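Local coordinates for protein 303aa long hypothetical esterase (Sulfolobus tokodaii, PDB 3AIN) that probably hydrolyses carboxylic ester bonds, as a dimeric, heat-stable carboxylesterase of the hormone-sensitive-lipase-like group with an alpha/beta hydrolase fold, at residues 274-278 with 279-283; 314-317 with 318-321. The protein carries 1 engineered substitution. All blocks are in the same frame, centred on the assembly; numbering follows the deposited sequence.

Contact 1 (274-278 with 279-283); sequences NKLLQ and SGVQV
Leu276 and Leu277 at the end of a helix meet Val281 and Val283 as the chain folds back over them through a Schellman motif. Gly280, with its positive phi of 81°, is the C-prime residue: Val281 N bonds to Leu276 O at 3.0 Å, and Gly280 N to Leu277 O. CG2 of Val283 sits against the flank of Leu276, 3.5 Å from CB and 4.0 Å from CD1, the two side chains crossing at about a right angle. Branch CD2 of Leu276 meets Val281 CB at 4.0 Å, while CD2 of Leu277 fills the concave side of the returning chain, 3.5 Å from Val281 O and near the backbone N of Val283. A water bridges Leu277 O and Val281 O. Ser279 OG, beside its own backbone N (chi1 -55°), folds back to donate to Lys275 O at 2.7 Å from above the carbonyl plane, and it accepts from a second water. With an alanine in place of Ser279 the hydroxyl is gone, and Lys275 O would probably be left to the weak bond from the backbone N, while that second water would lose a partner. The contact joins helix 266-278 to strand 283-288; Leu276 and Val283 both reach Ile257 on the adjacent strand 255-260, and Leu277 packs on Asn290 of the second subunit.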
loop_
_atom_site.group_PDB
_atom_site.type_symbol
_atom_site.label_atom_id
_atom_site.label_comp_id
_atom_site.label_asym_id
_atom_site.label_seq_id
_atom_site.Cartn_x
_atom_site.Cartn_y
_atom_site.Cartn_z
ATOM N N ASN A 274 -10.696 6.771 10.284
ATOM C CA ASN A 274 -10.559 7.962 11.125
ATOM C C ASN A 274 -11.134 7.756 12.521
ATOM O O ASN A 274 -10.537 8.206 13.508
ATOM C CB ASN A 274 -11.167 9.184 10.441
ATOM C CG ASN A 274 -10.370 9.610 9.198
ATOM O OD1 ASN A 274 -10.908 10.217 8.261
ATOM N ND2 ASN A 274 -9.162 9.102 9.103
ATOM N N LYS A 275 -12.312 7.150 12.597
ATOM C CA LYS A 275 -12.942 6.893 13.891
ATOM C C LYS A 275 -12.176 5.864 14.715
ATOM O O LYS A 275 -11.936 6.081 15.920
ATOM C CB LYS A 275 -14.407 6.493 13.706
ATOM C CG LYS A 275 -15.233 6.390 14.998
ATOM C CD LYS A 275 -16.702 6.153 14.622
ATOM C CE LYS A 275 -17.676 6.627 15.685
ATOM N NZ LYS A 275 -18.059 5.517 16.562
ATOM N N LEU A 276 -11.594 4.866 14.045
ATOM C CA LEU A 276 -10.637 3.988 14.716
ATOM C C LEU A 276 -9.452 4.749 15.293
ATOM O O LEU A 276 -9.069 4.521 16.441
ATOM C CB LEU A 276 -10.131 2.893 13.771
ATOM C CG LEU A 276 -11.079 1.731 13.521
ATOM C CD1 LEU A 276 -10.658 0.979 12.213
ATOM C CD2 LEU A 276 -11.090 0.757 14.722
ATOM N N LEU A 277 -8.848 5.623 14.495
ATOM C CA LEU A 277 -7.690 6.392 14.942
ATOM C C LEU A 277 -8.051 7.274 16.138
ATOM O O LEU A 277 -7.284 7.358 17.109
ATOM C CB LEU A 277 -7.152 7.261 13.796
ATOM C CG LEU A 277 -6.370 6.521 12.717
ATOM C CD1 LEU A 277 -6.102 7.529 11.581
ATOM C CD2 LEU A 277 -5.024 5.958 13.268
ATOM N N GLN A 278 -9.224 7.887 16.076
ATOM C CA GLN A 278 -9.699 8.783 17.135
ATOM C C GLN A 278 -9.941 7.975 18.401
ATOM O O GLN A 278 -10.131 8.553 19.485
ATOM C CB GLN A 278 -11.010 9.470 16.734
ATOM C CG GLN A 278 -10.909 10.495 15.608
ATOM C CD GLN A 278 -12.283 11.072 15.226
ATOM O OE1 GLN A 278 -13.310 10.362 15.212
ATOM N NE2 GLN A 278 -12.294 12.341 14.861
ATOM N N SER A 279 -10.189 6.681 18.216
ATOM C CA SER A 279 -10.488 5.770 19.333
ATOM C C SER A 279 -9.227 5.058 19.838
ATOM O O SER A 279 -9.319 4.053 20.567
ATOM C CB SER A 279 -11.539 4.737 18.892
ATOM O OG SER A 279 -12.710 5.369 18.392
ATOM N N GLY A 280 -8.068 5.494 19.357
ATOM C CA GLY A 280 -6.783 5.004 19.833
ATOM C C GLY A 280 -6.347 3.677 19.245
ATOM O O GLY A 280 -5.396 3.066 19.722
ATOM N N VAL A 281 -6.906 3.315 18.091
ATOM C CA VAL A 281 -6.501 2.085 17.419
ATOM C C VAL A 281 -5.554 2.426 16.268
ATOM O O VAL A 281 -5.747 3.450 15.613
ATOM C CB VAL A 281 -7.729 1.343 16.829
ATOM C CG1 VAL A 281 -7.287 0.151 15.932
ATOM C CG2 VAL A 281 -8.694 0.881 17.946
ATOM N N GLN A 282 -4.506 1.659 16.092
ATOM C CA GLN A 282 -3.570 1.888 15.007
ATOM C C GLN A 282 -4.166 1.429 13.660
ATOM O O GLN A 282 -4.587 0.335 13.539
ATOM C CB GLN A 282 -2.238 1.185 15.255
ATOM C CG GLN A 282 -1.084 1.633 14.330
ATOM C CD GLN A 282 -0.841 3.135 14.353
ATOM O OE1 GLN A 282 -0.534 3.707 15.381
ATOM N NE2 GLN A 282 -1.065 3.792 13.227
ATOM N N VAL A 283 -4.161 2.314 12.674
ATOM C CA VAL A 283 -4.756 2.039 11.376
ATOM C C VAL A 283 -3.864 2.598 10.269
ATOM O O VAL A 283 -3.500 3.703 10.338
ATOM C CB VAL A 283 -6.080 2.748 11.217
ATOM C CG1 VAL A 283 -6.710 2.332 9.922
ATOM C CG2 VAL A 283 -6.958 2.425 12.320
HETATM O O HOH W 1 -15.508 5.008 18.736
HETATM O O HOH W 2 -4.684 5.771 17.108
#

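Contact 2 (314-317 with 318-321); sequences YVLR and KVFY
The last two turns of the C-terminal helix 303-321 form this contact, where Tyr314 and Lys318, one turn apart, pack along one side and Leu316 and Phe320 along another. Four successive i to i+4 backbone bonds run through it, from Lys318 N to Tyr314 O (2.9 Å) down to Tyr321 N to Arg317 O (2.8 Å, 145°). Lys318 lays its CB over one face of the Tyr314 ring, 4.1 Å from CZ. Its CG stands anti to the backbone N (chi1 170°) and the next bond runs on extended, which brings CD to 3.6 Å from Tyr314 OH; the bend at chi3 (78°) then turns CE and NZ. That hydroxyl is buried here and has no polar partner in the model. The lysine's ammonium instead reaches the second subunit, forming salt bridges with Glu303 and Asp307 there. Leu316 and Val319 run alongside each other off the helix, CD2 of the leucine 4.1 Å from CG1 of the valine. Leu316 CB meets the ring atom CE2 of Phe320 at 4.2 Å, and Phe320 CD2 comes within 3.3 Å of Leu316 O. The Tyr321 ring takes Phe320 CB over its centre on one face, 3.7 Å above the plane; its hydroxyl is bonded to Gln121 O and Gly91 N. Leu316 and Phe320 rest on Ala165 of strand 164-169, Leu316 and Val319 also reach Tyr192 of strand 192-196, and Phe320 and Tyr321 touch Cys122, so the helix end lies against the central sheet.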
loop_
_atom_site.group_PDB
_atom_site.type_symbol
_atom_site.label_atom_id
_atom_site.label_comp_id
_atom_site.label_asym_id
_atom_site.label_seq_id
_atom_site.Cartn_x
_atom_site.Cartn_y
_atom_site.Cartn_z
ATOM N N TYR A 314 1.981 -8.241 3.375
ATOM C CA TYR A 314 3.020 -7.659 4.198
ATOM C C TYR A 314 2.544 -7.369 5.624
ATOM O O TYR A 314 3.218 -7.745 6.586
ATOM C CB TYR A 314 3.602 -6.373 3.596
ATOM C CG TYR A 314 4.498 -5.679 4.604
ATOM C CD1 TYR A 314 5.729 -6.208 4.923
ATOM C CD2 TYR A 314 3.987 -4.671 5.414
ATOM C CE1 TYR A 314 6.508 -5.635 5.902
ATOM C CE2 TYR A 314 4.717 -4.145 6.439
ATOM C CZ TYR A 314 5.987 -4.618 6.673
ATOM O OH TYR A 314 6.657 -4.177 7.795
ATOM N N VAL A 315 1.387 -6.724 5.775
ATOM C CA VAL A 315 0.942 -6.361 7.120
ATOM C C VAL A 315 0.641 -7.586 7.966
ATOM O O VAL A 315 0.869 -7.578 9.170
ATOM C CB VAL A 315 -0.224 -5.346 7.184
ATOM C CG1 VAL A 315 0.167 -4.063 6.423
ATOM C CG2 VAL A 315 -1.563 -5.943 6.674
ATOM N N LEU A 316 0.089 -8.624 7.353
ATOM C CA LEU A 316 -0.205 -9.833 8.141
ATOM C C LEU A 316 1.064 -10.619 8.481
ATOM O O LEU A 316 1.192 -11.150 9.593
ATOM C CB LEU A 316 -1.211 -10.716 7.413
ATOM C CG LEU A 316 -2.627 -10.118 7.367
ATOM C CD1 LEU A 316 -3.585 -11.088 6.686
ATOM C CD2 LEU A 316 -3.136 -9.691 8.777
ATOM N N ARG A 317 2.021 -10.662 7.567
ATOM C CA ARG A 317 3.306 -11.297 7.920
ATOM C C ARG A 317 3.967 -10.550 9.062
ATOM O O ARG A 317 4.537 -11.157 9.987
ATOM C CB ARG A 317 4.238 -11.407 6.715
ATOM C CG ARG A 317 3.785 -12.462 5.723
ATOM C CD ARG A 317 4.782 -12.651 4.578
ATOM N NE ARG A 317 4.661 -11.620 3.548
ATOM C CZ ARG A 317 5.573 -10.677 3.322
ATOM N NH1 ARG A 317 6.662 -10.611 4.076
ATOM N NH2 ARG A 317 5.359 -9.746 2.403
ATOM N N LYS A 318 3.906 -9.225 8.996
ATOM C CA LYS A 318 4.466 -8.392 10.063
ATOM C C LYS A 318 3.785 -8.695 11.395
ATOM O O LYS A 318 4.459 -8.883 12.431
ATOM C CB LYS A 318 4.328 -6.898 9.708
ATOM C CG LYS A 318 4.656 -5.933 10.845
ATOM C CD LYS A 318 4.228 -4.484 10.502
ATOM C CE LYS A 318 2.711 -4.295 10.693
ATOM N NZ LYS A 318 2.304 -2.853 10.609
ATOM N N VAL A 319 2.454 -8.607 11.424
ATOM C CA VAL A 319 1.757 -8.781 12.702
ATOM C C VAL A 319 1.849 -10.213 13.247
ATOM O O VAL A 319 1.955 -10.388 14.452
ATOM C CB VAL A 319 0.277 -8.286 12.669
ATOM C CG1 VAL A 319 -0.619 -9.283 11.954
ATOM C CG2 VAL A 319 -0.236 -8.064 14.094
ATOM N N PHE A 320 1.826 -11.219 12.376
ATOM C CA PHE A 320 1.851 -12.623 12.838
ATOM C C PHE A 320 3.278 -13.033 13.189
ATOM O O PHE A 320 3.515 -13.662 14.222
ATOM C CB PHE A 320 1.326 -13.577 11.759
ATOM C CG PHE A 320 -0.172 -13.539 11.577
ATOM C CD1 PHE A 320 -1.021 -13.478 12.673
ATOM C CD2 PHE A 320 -0.720 -13.739 10.313
ATOM C CE1 PHE A 320 -2.415 -13.447 12.487
ATOM C CE2 PHE A 320 -2.109 -13.798 10.137
ATOM C CZ PHE A 320 -2.939 -13.652 11.227
ATOM N N TYR A 321 4.234 -12.656 12.346
ATOM C CA TYR A 321 5.554 -13.287 12.368
ATOM C C TYR A 321 6.695 -12.342 12.745
ATOM O O TYR A 321 7.820 -12.788 12.959
ATOM C CB TYR A 321 5.864 -13.997 11.057
ATOM C CG TYR A 321 4.800 -14.940 10.576
ATOM C CD1 TYR A 321 4.330 -15.975 11.377
ATOM C CD2 TYR A 321 4.222 -14.767 9.327
ATOM C CE1 TYR A 321 3.325 -16.831 10.923
ATOM C CE2 TYR A 321 3.266 -15.673 8.827
ATOM C CZ TYR A 321 2.760 -16.643 9.667
ATOM O OH TYR A 321 1.871 -17.571 9.161
#

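Contact 1 closes a helix where the chain enters strand 283-288, and contact 2 lies further along the chain, in the last turns of helix 303-321. Their centres are 19 Å apart and their nearest atoms about 7 Å apart, so the two do not touch. Strand 192-196 lies between 164-169 and 255-260 in the sheet, which places the two contacts over adjoining strands, and residues of both come within reach of the second subunit at the dimer interface. Strand 164-169, against which contact 2 packs, leads into a GxSxG pattern around Ser170, consistent with the nucleophile elbow of this family.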